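Local atomic coordinates of LanC-like protein GCR2 (Arabidopsis thaliana, PDB entry 3T33), a protein that belongs to the LanC-like family, binds zinc, and may play a role in abscisic acid signalling in plants. Residues 281-289 with 324-334; 10-18 with 354-365. All coordinates share one frame; numbering follows the deposited sequence.

Interaction 1 is a buried contact between two inter-helix loops, and it holds the zinc site. Interaction 2 lies farther from the centre of the chain and is partly buried. There the N-terminal segment 10-18 runs along helix 353-375. Metal bonds join the loops of interaction 1, with one salt bridge toward their outer end. Interaction 2 relies on aromatic and methionine packing, a tyrosine bond to a backbone carbonyl, and a salt bridge with a shared water. The two meet at segment 324-334, where Phe11 N lies 2.9 Å from Leu326 O, probably a hydrogen bond. Along the chain, interaction 1 is nested inside the loop closed by interaction 2.

Interaction 1: residues 281-289 with 324-334. With ZN (zinc ion), chain B.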
loop_
_atom_site.group_PDB
_atom_site.type_symbol
_atom_site.label_atom_id
_atom_site.label_comp_id
_atom_site.label_asym_id
_atom_site.label_seq_id
_atom_site.Cartn_x
_atom_site.Cartn_y
_atom_site.Cartn_z
ATOM N N SER A 281 -11.293 -21.803 1.548
ATOM C CA SER A 281 -10.479 -21.603 2.709
ATOM C C SER A 281 -10.309 -20.118 3.078
ATOM O O SER A 281 -9.821 -19.297 2.296
ATOM C CB SER A 281 -9.127 -22.272 2.519
ATOM O OG SER A 281 -8.335 -22.118 3.690
ATOM N N ASP A 282 -10.738 -19.828 4.296
ATOM C CA ASP A 282 -10.691 -18.511 4.908
ATOM C C ASP A 282 -9.426 -18.502 5.747
ATOM O O ASP A 282 -9.445 -18.913 6.870
ATOM C CB ASP A 282 -11.913 -18.349 5.819
ATOM C CG ASP A 282 -12.082 -16.929 6.344
ATOM O OD1 ASP A 282 -11.143 -16.108 6.277
ATOM O OD2 ASP A 282 -13.176 -16.634 6.842
ATOM N N ARG A 283 -8.327 -18.033 5.166
ATOM C CA ARG A 283 -7.044 -18.063 5.855
ATOM C C ARG A 283 -6.237 -16.775 5.714
ATOM O O ARG A 283 -5.616 -16.323 6.676
ATOM C CB ARG A 283 -6.210 -19.252 5.371
ATOM C CG ARG A 283 -6.129 -19.379 3.859
ATOM C CD ARG A 283 -5.526 -20.712 3.447
ATOM N NE ARG A 283 -4.451 -20.549 2.472
ATOM C CZ ARG A 283 -3.160 -20.682 2.755
ATOM N NH1 ARG A 283 -2.777 -20.982 3.988
ATOM N NH2 ARG A 283 -2.250 -20.516 1.805
ATOM N N LEU A 284 -6.235 -16.187 4.521
ATOM C CA LEU A 284 -5.388 -15.009 4.280
ATOM C C LEU A 284 -6.032 -13.645 4.605
ATOM O O LEU A 284 -7.112 -13.313 4.109
ATOM C CB LEU A 284 -4.829 -15.029 2.840
ATOM C CG LEU A 284 -4.002 -16.297 2.495
ATOM C CD1 LEU A 284 -3.466 -16.259 1.090
ATOM C CD2 LEU A 284 -2.863 -16.658 3.509
ATOM N N VAL A 285 -5.356 -12.863 5.443
ATOM C CA VAL A 285 -5.834 -11.496 5.807
ATOM C C VAL A 285 -4.679 -10.539 5.511
ATOM O O VAL A 285 -3.960 -10.121 6.415
ATOM C CB VAL A 285 -6.273 -11.436 7.293
ATOM C CG1 VAL A 285 -6.820 -10.037 7.672
ATOM C CG2 VAL A 285 -7.310 -12.528 7.593
ATOM N N HIS A 286 -4.444 -10.272 4.229
ATOM C CA HIS A 286 -3.215 -9.567 3.783
ATOM C C HIS A 286 -3.687 -8.443 2.912
ATOM O O HIS A 286 -4.821 -8.480 2.422
ATOM C CB HIS A 286 -2.367 -10.414 2.813
ATOM C CG HIS A 286 -1.837 -11.709 3.363
ATOM N ND1 HIS A 286 -1.836 -12.023 4.711
ATOM C CD2 HIS A 286 -1.201 -12.734 2.735
ATOM C CE1 HIS A 286 -1.259 -13.213 4.883
ATOM N NE2 HIS A 286 -0.828 -13.639 3.707
ATOM N N TRP A 287 -2.817 -7.452 2.715
ATOM C CA TRP A 287 -2.982 -6.527 1.619
ATOM C C TRP A 287 -3.082 -7.385 0.351
ATOM O O TRP A 287 -3.929 -7.149 -0.467
ATOM C CB TRP A 287 -1.738 -5.656 1.450
ATOM C CG TRP A 287 -1.856 -4.817 0.252
ATOM C CD1 TRP A 287 -2.732 -3.801 0.068
ATOM C CD2 TRP A 287 -1.127 -4.946 -0.973
ATOM N NE1 TRP A 287 -2.570 -3.255 -1.179
ATOM C CE2 TRP A 287 -1.604 -3.954 -1.848
ATOM C CE3 TRP A 287 -0.129 -5.819 -1.421
ATOM C CZ2 TRP A 287 -1.115 -3.792 -3.169
ATOM C CZ3 TRP A 287 0.374 -5.646 -2.720
ATOM C CH2 TRP A 287 -0.113 -4.634 -3.568
ATOM N N CYS A 288 -2.152 -8.316 0.143
ATOM C CA CYS A 288 -2.086 -8.979 -1.170
ATOM C C CYS A 288 -3.337 -9.813 -1.402
ATOM O O CYS A 288 -3.943 -9.693 -2.456
ATOM C CB CYS A 288 -0.759 -9.706 -1.433
ATOM S SG CYS A 288 -0.354 -10.895 -0.233
ATOM N N HIS A 289 -3.790 -10.547 -0.395
ATOM C CA HIS A 289 -5.040 -11.329 -0.482
ATOM C C HIS A 289 -5.843 -11.167 0.805
ATOM O O HIS A 289 -5.304 -11.291 1.909
ATOM C CB HIS A 289 -4.732 -12.833 -0.633
ATOM C CG HIS A 289 -3.796 -13.161 -1.769
ATOM N ND1 HIS A 289 -4.182 -13.102 -3.097
ATOM C CD2 HIS A 289 -2.499 -13.570 -1.765
ATOM C CE1 HIS A 289 -3.149 -13.440 -3.854
ATOM N NE2 HIS A 289 -2.116 -13.730 -3.074
ATOM N N ARG A 324 -8.093 -10.152 13.210
ATOM C CA ARG A 324 -7.181 -11.170 12.671
ATOM C C ARG A 324 -5.972 -10.574 11.941
ATOM O O ARG A 324 -5.168 -11.327 11.385
ATOM C CB ARG A 324 -7.938 -12.101 11.724
ATOM C CG ARG A 324 -9.056 -12.984 12.372
ATOM C CD ARG A 324 -10.061 -13.490 11.289
ATOM N NE ARG A 324 -9.416 -14.424 10.368
ATOM C CZ ARG A 324 -9.967 -14.900 9.257
ATOM N NH1 ARG A 324 -11.206 -14.565 8.882
ATOM N NH2 ARG A 324 -9.268 -15.747 8.517
ATOM N N GLY A 325 -5.833 -9.238 11.959
ATOM C CA GLY A 325 -4.936 -8.547 11.047
ATOM C C GLY A 325 -3.562 -8.360 11.607
ATOM O O GLY A 325 -2.657 -7.880 10.926
ATOM N N LEU A 326 -3.407 -8.722 12.859
ATOM C CA LEU A 326 -2.119 -8.652 13.535
ATOM C C LEU A 326 -1.222 -9.888 13.215
ATOM O O LEU A 326 -0.840 -10.681 14.090
ATOM C CB LEU A 326 -2.375 -8.455 15.031
ATOM C CG LEU A 326 -1.329 -7.755 15.886
ATOM C CD1 LEU A 326 -1.095 -6.271 15.481
ATOM C CD2 LEU A 326 -1.757 -7.868 17.399
ATOM N N LEU A 327 -0.878 -9.996 11.935
ATOM C CA LEU A 327 -0.126 -11.072 11.324
ATOM C C LEU A 327 1.214 -11.316 12.004
ATOM O O LEU A 327 1.837 -10.370 12.492
ATOM C CB LEU A 327 0.138 -10.661 9.866
ATOM C CG LEU A 327 -0.791 -11.053 8.706
ATOM C CD1 LEU A 327 -2.147 -11.560 9.148
ATOM C CD2 LEU A 327 -0.887 -10.023 7.608
ATOM N N LYS A 328 1.705 -12.552 11.944
ATOM C CA LYS A 328 3.041 -12.881 12.447
ATOM C C LYS A 328 4.158 -12.551 11.445
ATOM O O LYS A 328 5.172 -13.246 11.378
ATOM C CB LYS A 328 3.112 -14.357 12.845
ATOM C CG LYS A 328 2.075 -14.774 13.873
ATOM C CD LYS A 328 2.480 -16.058 14.578
ATOM C CE LYS A 328 1.264 -16.828 15.069
ATOM N NZ LYS A 328 1.462 -17.359 16.445
ATOM N N ARG A 329 3.959 -11.483 10.677
ATOM C CA ARG A 329 4.928 -10.987 9.703
ATOM C C ARG A 329 4.909 -9.478 9.778
ATOM O O ARG A 329 3.853 -8.866 10.031
ATOM C CB ARG A 329 4.461 -11.379 8.343
ATOM C CG ARG A 329 4.095 -12.821 8.301
ATOM C CD ARG A 329 3.484 -13.162 7.046
ATOM N NE ARG A 329 3.287 -14.599 7.027
ATOM C CZ ARG A 329 2.924 -15.276 5.957
ATOM N NH1 ARG A 329 2.720 -14.618 4.826
ATOM N NH2 ARG A 329 2.761 -16.594 6.031
ATOM N N VAL A 330 6.063 -8.876 9.520
ATOM C CA VAL A 330 6.310 -7.498 9.854
ATOM C C VAL A 330 5.804 -6.529 8.765
ATOM O O VAL A 330 5.479 -5.383 9.079
ATOM C CB VAL A 330 7.844 -7.312 10.033
ATOM C CG1 VAL A 330 8.564 -7.344 8.637
ATOM C CG2 VAL A 330 8.230 -5.982 10.842
ATOM N N GLY A 331 5.707 -6.997 7.508
ATOM C CA GLY A 331 5.797 -6.143 6.336
ATOM C C GLY A 331 4.546 -5.509 5.762
ATOM O O GLY A 331 3.511 -5.502 6.379
ATOM N N ILE A 332 4.678 -4.963 4.558
ATOM C CA ILE A 332 3.655 -4.238 3.876
ATOM C C ILE A 332 2.707 -5.150 3.093
ATOM O O ILE A 332 1.481 -5.061 3.288
ATOM C CB ILE A 332 4.297 -3.199 2.949
ATOM C CG1 ILE A 332 4.854 -2.008 3.747
ATOM C CG2 ILE A 332 3.329 -2.711 1.869
ATOM C CD1 ILE A 332 3.829 -1.075 4.358
ATOM N N CYS A 333 3.256 -6.001 2.233
ATOM C CA CYS A 333 2.445 -6.913 1.434
ATOM C C CYS A 333 1.474 -7.699 2.310
ATOM O O CYS A 333 0.259 -7.532 2.208
ATOM C CB CYS A 333 3.339 -7.873 0.646
ATOM S SG CYS A 333 2.657 -8.390 -0.947
ATOM N N HIS A 334 2.019 -8.553 3.168
ATOM C CA HIS A 334 1.203 -9.367 4.062
ATOM C C HIS A 334 1.761 -9.355 5.481
ATOM O O HIS A 334 2.354 -10.335 5.932
ATOM C CB HIS A 334 1.110 -10.804 3.545
ATOM C CG HIS A 334 2.322 -11.252 2.790
ATOM N ND1 HIS A 334 2.439 -11.124 1.422
ATOM C CD2 HIS A 334 3.473 -11.829 3.212
ATOM C CE1 HIS A 334 3.607 -11.602 1.035
ATOM N NE2 HIS A 334 4.254 -12.036 2.101
HETATM ZN ZN ZN B . 1.795 -10.373 -0.178
HETATM O O HOH W 1 -0.547 -6.594 4.452
#
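Cys288, Cys333 and His334 bind one zinc ion and so tie the loops 281-289 and 324-334 together. Inter-helix loops carry the site, as in LanC-like proteins. Cys288 SG lies 2.2 Å from the zinc and Cys333 SG 2.3 Å from it. His334 coordinates through ND1, at 1.9 Å. One further ligand atom comes from outside the two segments. Cys288 SG sits between its backbone N and carbonyl carbon (chi1 56°), which aims it at the metal. It also lies at the edge of the His334 ring, near the ring plane. Cys333 SG, besides binding zinc, meets the edge of the Trp287 ring, a sulfur-aromatic contact. A water accepts from Trp287 N; its link to Cys333 O is less sure, that oxygen being crowded in the model.

Arg324 can be followed outward from CB, which points toward segment 281-289. The chain runs on through CG and CD and bends at chi3 (67°). NE passes Val285 CG2 at 4.0 Å, and this methyl lies over one face of the guanidinium, offset toward the rim. At the end, NH1 and NH2 both grip Asp282 OD1, at 3.0 and 2.9 Å. The oxygen lies in the guanidinium plane, but both nitrogens reach it from the same face of the carboxylate, well out of its plane. This two-nitrogen grip restricts rotation of the guanidinium. Asp282 OD2 has its own partner in Ser270 OG. Leu327 CD2 packs against Val285 O and His286 ND1; that nitrogen is buried without a polar partner in the model.

Segment 281-289 leads into helix 291-305, where Val285 touches Pro292 and Trp287 touches Leu296. The Trp287 ring also stacks on Phe410. Segment 324-334 connects helix 308-324 to helix 336-350, with Leu327 resting on Asn339 of the latter.

Interaction 2: residues 10-18 with 354-365; sequences FFRNEMPEF and KYLYRAKAFASF
This is a mixed aromatic and polar contact in which the irregular N-terminal segment 10-18 lies along one side of helix 353-375 in the all-helical LanC-like domain. Phe18 and Tyr357 make the larger aromatic part of it, at the Lys354 end. The Phe18 ring places one face over Lys354 CA, 4.0 Å from the ring centroid, as a CH-pi contact. Phe18 CD1 meets Tyr357 CB obliquely. The Phe18 and Tyr357 rings are oblique to each other, with planes at 41°. Tyr357 CG lies anti to the backbone N (chi1 173°), which carries the ring toward segment 10-18, with Phe18 CA over one face. Its OH is modelled 2.4 Å from Pro16 O as a donor, too short for the exact length to be trusted.

Glu17 bends at chi2 (-68°) and brings OE1 to Arg358 NH2, 3.2 Å away, in a salt bridge on the syn side of the carboxylate. A water donates to Glu17 OE1 and accepts from Phe18 N and Arg358 NE. Both charged groups have second partners on helix 308-324: Glu17 with Trp322 NE1, and Arg358 with Glu319. Farther along the helix, Met15 SD packs on Ala361 CB at 3.8 Å. Phe11 CD2 touches Phe365 CZ at 3.6 Å.

Helix 353-375 is also flanked by other helices. Phe362 meets Phe343 of helix 336-350 edge-to-face, while Ala361 and Ser364 touch Leu41 of helix 36-42.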
loop_
_atom_site.group_PDB
_atom_site.type_symbol
_atom_site.label_atom_id
_atom_site.label_comp_id
_atom_site.label_asym_id
_atom_site.label_seq_id
_atom_site.Cartn_x
_atom_site.Cartn_y
_atom_site.Cartn_z
ATOM N N PHE A 10 -2.143 -15.162 13.123
ATOM C CA PHE A 10 -2.068 -13.854 13.720
ATOM C C PHE A 10 -1.841 -14.035 15.190
ATOM O O PHE A 10 -2.230 -15.030 15.761
ATOM C CB PHE A 10 -3.395 -13.114 13.523
ATOM C CG PHE A 10 -4.638 -13.917 13.948
ATOM C CD1 PHE A 10 -5.138 -13.816 15.256
ATOM C CD2 PHE A 10 -5.303 -14.767 13.026
ATOM C CE1 PHE A 10 -6.282 -14.507 15.671
ATOM C CE2 PHE A 10 -6.452 -15.506 13.421
ATOM C CZ PHE A 10 -6.950 -15.368 14.773
ATOM N N PHE A 11 -1.166 -13.068 15.785
ATOM C CA PHE A 11 -1.232 -12.835 17.229
ATOM C C PHE A 11 -2.622 -12.410 17.606
ATOM O O PHE A 11 -3.252 -11.605 16.923
ATOM C CB PHE A 11 -0.255 -11.748 17.638
ATOM C CG PHE A 11 1.135 -12.042 17.240
ATOM C CD1 PHE A 11 1.842 -13.081 17.859
ATOM C CD2 PHE A 11 1.748 -11.310 16.219
ATOM C CE1 PHE A 11 3.169 -13.379 17.484
ATOM C CE2 PHE A 11 3.086 -11.572 15.833
ATOM C CZ PHE A 11 3.803 -12.608 16.465
ATOM N N ARG A 12 -3.128 -12.982 18.684
ATOM C CA ARG A 12 -4.431 -12.549 19.208
ATOM C C ARG A 12 -4.354 -11.071 19.584
ATOM O O ARG A 12 -3.419 -10.632 20.264
ATOM C CB ARG A 12 -4.841 -13.399 20.432
ATOM C CG ARG A 12 -5.335 -14.816 20.097
ATOM C CD ARG A 12 -5.368 -15.731 21.394
ATOM N NE ARG A 12 -4.082 -15.906 22.132
ATOM C CZ ARG A 12 -3.319 -17.012 22.072
ATOM N NH1 ARG A 12 -3.682 -18.030 21.287
ATOM N NH2 ARG A 12 -2.183 -17.105 22.770
ATOM N N ASN A 13 -5.324 -10.312 19.114
ATOM C CA ASN A 13 -5.393 -8.900 19.476
ATOM C C ASN A 13 -6.150 -8.689 20.777
ATOM O O ASN A 13 -7.368 -8.592 20.753
ATOM C CB ASN A 13 -6.061 -8.069 18.380
ATOM C CG ASN A 13 -5.914 -6.585 18.617
ATOM O OD1 ASN A 13 -6.382 -5.781 17.823
ATOM N ND2 ASN A 13 -5.250 -6.201 19.712
ATOM N N GLU A 14 -5.427 -8.602 21.886
ATOM C CA GLU A 14 -6.020 -8.342 23.188
ATOM C C GLU A 14 -5.750 -6.890 23.632
ATOM O O GLU A 14 -6.106 -6.481 24.759
ATOM C CB GLU A 14 -5.501 -9.321 24.268
ATOM C CG GLU A 14 -5.572 -10.859 23.983
ATOM C CD GLU A 14 -6.998 -11.476 23.893
ATOM O OE1 GLU A 14 -8.019 -10.763 24.067
ATOM O OE2 GLU A 14 -7.088 -12.702 23.624
ATOM N N MET A 15 -5.130 -6.103 22.765
ATOM C CA MET A 15 -5.005 -4.674 23.021
ATOM C C MET A 15 -6.365 -3.999 23.340
ATOM O O MET A 15 -7.419 -4.362 22.815
ATOM C CB MET A 15 -4.313 -3.986 21.849
ATOM C CG MET A 15 -2.881 -4.440 21.670
ATOM S SD MET A 15 -1.974 -3.443 20.496
ATOM C CE MET A 15 -2.508 -4.336 19.051
ATOM N N PRO A 16 -6.333 -3.026 24.236
ATOM C CA PRO A 16 -7.536 -2.320 24.701
ATOM C C PRO A 16 -8.216 -1.541 23.593
ATOM O O PRO A 16 -7.535 -0.876 22.783
ATOM C CB PRO A 16 -7.011 -1.376 25.778
ATOM C CG PRO A 16 -5.514 -1.439 25.701
ATOM C CD PRO A 16 -5.151 -2.741 25.054
ATOM N N GLU A 17 -9.536 -1.656 23.540
ATOM C CA GLU A 17 -10.346 -0.899 22.613
ATOM C C GLU A 17 -10.188 0.587 22.882
ATOM O O GLU A 17 -9.897 1.030 24.000
ATOM C CB GLU A 17 -11.823 -1.271 22.714
ATOM C CG GLU A 17 -12.185 -2.716 22.300
ATOM C CD GLU A 17 -12.003 -3.021 20.788
ATOM O OE1 GLU A 17 -12.122 -2.082 19.956
ATOM O OE2 GLU A 17 -11.758 -4.211 20.444
ATOM N N PHE A 18 -10.394 1.367 21.841
ATOM C CA PHE A 18 -10.410 2.791 22.003
ATOM C C PHE A 18 -11.520 3.254 22.988
ATOM O O PHE A 18 -12.687 2.826 22.893
ATOM C CB PHE A 18 -10.577 3.442 20.631
ATOM C CG PHE A 18 -10.610 4.901 20.679
ATOM C CD1 PHE A 18 -9.468 5.621 21.015
ATOM C CD2 PHE A 18 -11.789 5.575 20.414
ATOM C CE1 PHE A 18 -9.485 6.986 21.074
ATOM C CE2 PHE A 18 -11.830 6.931 20.479
ATOM C CZ PHE A 18 -10.672 7.646 20.822
ATOM N N LYS A 354 -11.278 6.569 16.675
ATOM C CA LYS A 354 -11.172 5.117 16.915
ATOM C C LYS A 354 -10.233 4.401 15.874
ATOM O O LYS A 354 -9.434 3.486 16.205
ATOM C CB LYS A 354 -12.595 4.500 16.838
ATOM C CG LYS A 354 -12.589 2.977 16.550
ATOM C CD LYS A 354 -13.957 2.270 16.600
ATOM C CE LYS A 354 -14.789 2.469 15.328
ATOM N NZ LYS A 354 -16.270 2.073 15.494
ATOM N N TYR A 355 -10.370 4.811 14.611
ATOM C CA TYR A 355 -9.586 4.280 13.498
ATOM C C TYR A 355 -8.136 4.705 13.609
ATOM O O TYR A 355 -7.257 3.862 13.472
ATOM C CB TYR A 355 -10.271 4.641 12.163
ATOM C CG TYR A 355 -11.568 3.861 12.000
ATOM C CD1 TYR A 355 -11.558 2.480 12.145
ATOM C CD2 TYR A 355 -12.790 4.484 11.724
ATOM C CE1 TYR A 355 -12.718 1.697 12.028
ATOM C CE2 TYR A 355 -14.000 3.707 11.582
ATOM C CZ TYR A 355 -13.929 2.319 11.747
ATOM O OH TYR A 355 -15.020 1.487 11.619
ATOM N N LEU A 356 -7.859 5.969 13.930
ATOM C CA LEU A 356 -6.459 6.401 14.281
ATOM C C LEU A 356 -5.864 5.610 15.435
ATOM O O LEU A 356 -4.668 5.133 15.427
ATOM C CB LEU A 356 -6.423 7.835 14.753
ATOM C CG LEU A 356 -5.195 8.697 14.444
ATOM C CD1 LEU A 356 -4.990 9.736 15.520
ATOM C CD2 LEU A 356 -3.912 7.929 14.149
ATOM N N TYR A 357 -6.710 5.459 16.447
ATOM C CA TYR A 357 -6.295 4.660 17.566
ATOM C C TYR A 357 -5.919 3.229 17.145
ATOM O O TYR A 357 -4.969 2.642 17.658
ATOM C CB TYR A 357 -7.376 4.618 18.643
ATOM C CG TYR A 357 -6.987 3.673 19.691
ATOM C CD1 TYR A 357 -6.006 3.998 20.630
ATOM C CD2 TYR A 357 -7.499 2.409 19.696
ATOM C CE1 TYR A 357 -5.603 3.075 21.589
ATOM C CE2 TYR A 357 -7.099 1.521 20.595
ATOM C CZ TYR A 357 -6.170 1.847 21.555
ATOM O OH TYR A 357 -5.823 0.843 22.465
ATOM N N ARG A 358 -6.702 2.644 16.253
ATOM C CA ARG A 358 -6.399 1.308 15.783
ATOM C C ARG A 358 -5.078 1.233 15.011
ATOM O O ARG A 358 -4.346 0.285 15.196
ATOM C CB ARG A 358 -7.585 0.687 15.049
ATOM C CG ARG A 358 -8.666 0.213 16.029
ATOM C CD ARG A 358 -9.893 -0.288 15.284
ATOM N NE ARG A 358 -10.892 -0.746 16.235
ATOM C CZ ARG A 358 -11.988 -1.432 15.931
ATOM N NH1 ARG A 358 -12.258 -1.759 14.684
ATOM N NH2 ARG A 358 -12.818 -1.763 16.899
ATOM N N ALA A 359 -4.770 2.257 14.229
ATOM C CA ALA A 359 -3.504 2.317 13.491
ATOM C C ALA A 359 -2.418 2.535 14.533
ATOM O O ALA A 359 -1.362 1.924 14.498
ATOM C CB ALA A 359 -3.496 3.488 12.457
ATOM N N LYS A 360 -2.716 3.359 15.505
ATOM C CA LYS A 360 -1.747 3.591 16.579
ATOM C C LYS A 360 -1.422 2.299 17.345
ATOM O O LYS A 360 -0.267 2.019 17.675
ATOM C CB LYS A 360 -2.266 4.738 17.480
ATOM C CG LYS A 360 -1.669 4.931 18.810
ATOM C CD LYS A 360 -2.330 6.169 19.493
ATOM C CE LYS A 360 -1.540 6.618 20.744
ATOM N NZ LYS A 360 -2.392 7.467 21.604
ATOM N N ALA A 361 -2.433 1.484 17.601
ATOM C CA ALA A 361 -2.197 0.218 18.308
ATOM C C ALA A 361 -1.334 -0.719 17.453
ATOM O O ALA A 361 -0.435 -1.370 17.964
ATOM C CB ALA A 361 -3.517 -0.463 18.662
ATOM N N PHE A 362 -1.587 -0.784 16.145
ATOM C CA PHE A 362 -0.772 -1.737 15.354
ATOM C C PHE A 362 0.658 -1.210 15.281
ATOM O O PHE A 362 1.585 -1.950 15.412
ATOM C CB PHE A 362 -1.351 -1.931 13.963
ATOM C CG PHE A 362 -2.337 -3.060 13.848
ATOM C CD1 PHE A 362 -3.191 -3.382 14.893
ATOM C CD2 PHE A 362 -2.415 -3.810 12.646
ATOM C CE1 PHE A 362 -4.117 -4.431 14.776
ATOM C CE2 PHE A 362 -3.331 -4.838 12.502
ATOM C CZ PHE A 362 -4.211 -5.153 13.583
ATOM N N ALA A 363 0.826 0.085 15.112
ATOM C CA ALA A 363 2.149 0.661 15.094
ATOM C C ALA A 363 2.883 0.504 16.431
ATOM O O ALA A 363 4.100 0.228 16.449
ATOM C CB ALA A 363 2.095 2.110 14.701
ATOM N N SER A 364 2.159 0.716 17.538
ATOM C CA SER A 364 2.751 0.467 18.864
ATOM C C SER A 364 3.140 -0.943 19.054
ATOM O O SER A 364 4.237 -1.199 19.577
ATOM C CB SER A 364 1.805 0.885 19.968
ATOM O OG SER A 364 1.421 2.211 19.707
ATOM N N PHE A 365 2.292 -1.882 18.611
ATOM C CA PHE A 365 2.657 -3.301 18.684
ATOM C C PHE A 365 3.994 -3.556 18.008
ATOM O O PHE A 365 4.931 -4.116 18.620
ATOM C CB PHE A 365 1.588 -4.182 18.042
ATOM C CG PHE A 365 1.932 -5.679 18.084
ATOM C CD1 PHE A 365 2.622 -6.290 17.035
ATOM C CD2 PHE A 365 1.555 -6.463 19.178
ATOM C CE1 PHE A 365 2.971 -7.679 17.102
ATOM C CE2 PHE A 365 1.885 -7.832 19.240
ATOM C CZ PHE A 365 2.588 -8.433 18.208
HETATM O O HOH W 2 -11.064 0.227 19.250
#